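Putative diflavin flavoprotein A 5 (PDB 4FEK) probably passes electrons from NADH to oxygen, reducing the oxygen to water, the crystallised fragment being its N-terminal, metallo-beta-lactamase-like domain. Local coordinates at residues A[47-50]-A[51-55]. Numbering follows the deposited sequence.
Sequences VIEG and DKTAI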
loop_
_atom_site.group_PDB
_atom_site.type_symbol
_atom_site.label_atom_id
_atom_site.label_comp_id
_atom_site.label_asym_id
_atom_site.label_seq_id
_atom_site.Cartn_x
_atom_site.Cartn_y
_atom_site.Cartn_z
ATOM N N VAL A 47 -6.574 3.909 7.230
ATOM C CA VAL A 47 -7.956 3.700 7.682
ATOM C C VAL A 47 -8.797 4.840 7.133
ATOM O O VAL A 47 -8.445 6.003 7.317
ATOM C CB VAL A 47 -8.070 3.726 9.225
ATOM C CG1 VAL A 47 -9.497 3.382 9.645
ATOM C CG2 VAL A 47 -7.065 2.755 9.857
ATOM N N ILE A 48 -9.850 4.510 6.391
ATOM C CA ILE A 48 -10.810 5.523 5.950
ATOM C C ILE A 48 -12.147 5.249 6.641
ATOM O O ILE A 48 -12.708 4.153 6.524
ATOM C CB ILE A 48 -11.038 5.500 4.423
ATOM C CG1 ILE A 48 -9.715 5.676 3.667
ATOM C CG2 ILE A 48 -12.041 6.586 4.021
ATOM C CD1 ILE A 48 -9.799 5.194 2.195
ATOM N N GLU A 49 -12.669 6.249 7.346
ATOM C CA GLU A 49 -13.914 6.055 8.083
ATOM C C GLU A 49 -15.038 6.873 7.485
ATOM O O GLU A 49 -15.166 8.057 7.793
ATOM C CB GLU A 49 -13.748 6.475 9.547
ATOM C CG GLU A 49 -12.875 5.570 10.375
ATOM C CD GLU A 49 -12.770 6.045 11.818
ATOM O OE1 GLU A 49 -13.396 7.080 12.158
ATOM O OE2 GLU A 49 -12.064 5.382 12.610
ATOM N N GLY A 50 -15.852 6.263 6.637
ATOM C CA GLY A 50 -17.024 6.956 6.144
ATOM C C GLY A 50 -18.197 6.429 6.947
ATOM O O GLY A 50 -18.070 6.163 8.146
ATOM N N ASP A 51 -19.328 6.263 6.282
ATOM C CA ASP A 51 -20.410 5.445 6.798
ATOM C C ASP A 51 -19.915 4.024 7.070
ATOM O O ASP A 51 -20.288 3.405 8.074
ATOM C CB ASP A 51 -21.541 5.411 5.775
ATOM C CG ASP A 51 -22.332 6.718 5.741
ATOM O OD1 ASP A 51 -22.357 7.423 6.775
ATOM O OD2 ASP A 51 -22.921 7.037 4.689
ATOM N N LYS A 52 -19.082 3.508 6.165
ATOM C CA LYS A 52 -18.422 2.215 6.357
ATOM C C LYS A 52 -16.933 2.441 6.586
ATOM O O LYS A 52 -16.390 3.462 6.169
ATOM C CB LYS A 52 -18.629 1.307 5.133
ATOM C CG LYS A 52 -20.077 0.818 4.950
ATOM C CD LYS A 52 -20.131 -0.275 3.882
ATOM C CE LYS A 52 -21.551 -0.746 3.621
ATOM N NZ LYS A 52 -22.505 0.397 3.698
ATOM N N THR A 53 -16.271 1.498 7.258
ATOM C CA THR A 53 -14.841 1.638 7.531
ATOM C C THR A 53 -13.996 0.632 6.732
ATOM O O THR A 53 -14.310 -0.554 6.664
ATOM C CB THR A 53 -14.531 1.553 9.059
ATOM O OG1 THR A 53 -15.106 2.684 9.721
ATOM C CG2 THR A 53 -13.041 1.591 9.308
ATOM N N ALA A 54 -12.936 1.126 6.102
ATOM C CA ALA A 54 -11.991 0.263 5.403
ATOM C C ALA A 54 -10.573 0.479 5.893
ATOM O O ALA A 54 -10.151 1.604 6.189
ATOM C CB ALA A 54 -12.058 0.503 3.870
ATOM N N ILE A 55 -9.830 -0.614 5.984
ATOM C CA ILE A 55 -8.403 -0.518 6.190
ATOM C C ILE A 55 -7.688 -0.897 4.893
ATOM O O ILE A 55 -8.151 -1.736 4.118
ATOM C CB ILE A 55 -7.902 -1.354 7.387
ATOM C CG1 ILE A 55 -8.151 -2.833 7.186
ATOM C CG2 ILE A 55 -8.613 -0.916 8.691
ATOM C CD1 ILE A 55 -7.791 -3.645 8.457
#
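Val47 and Thr53 meet diagonally across a tight antiparallel beta hairpin, formed by strands 41-49 and 53-56 of the seven-stranded mixed sheet in this metallo-beta-lactamase-type domain. With OG1 of Thr53 beside its backbone N (chi1 -66°), the CG2 methyl is left near the carbonyl carbon, 4.0 Å from CG1 of Val47. The hydroxyl branch faces Glu49 instead: OG1 of Thr53 is 3.7 Å from CG of Glu49, a van der Waals contact between side chains that run side by side. On the same face CG2 of Val47 reaches CG2 of Ile55, at 4.2 Å.

Ile48 and Ala54 form the hydrogen-bonded pair, with side chains on the opposite face; Ile48 N donates to Ala54 O at 2.9 Å, and Ala54 N returns a bond to Ile48 O. Strand 80-84 flanks the hairpin beyond 53-56, where Asp81 OD2 accepts a hydrogen bond from Thr53 N. Beyond the non-hydrogen-bonded pair Glu49-Thr53, the chain reverses over Gly50, Asp51 and Lys52, with Asp51 at the tip. Gly50 N closes this turn through a bond to Lys52 O that is bent (145° at the hydrogen), unlike the nearly straight Ile48-Ala54 bonds; it spans 2.9 Å, the donor tilted 33° from the carbonyl plane.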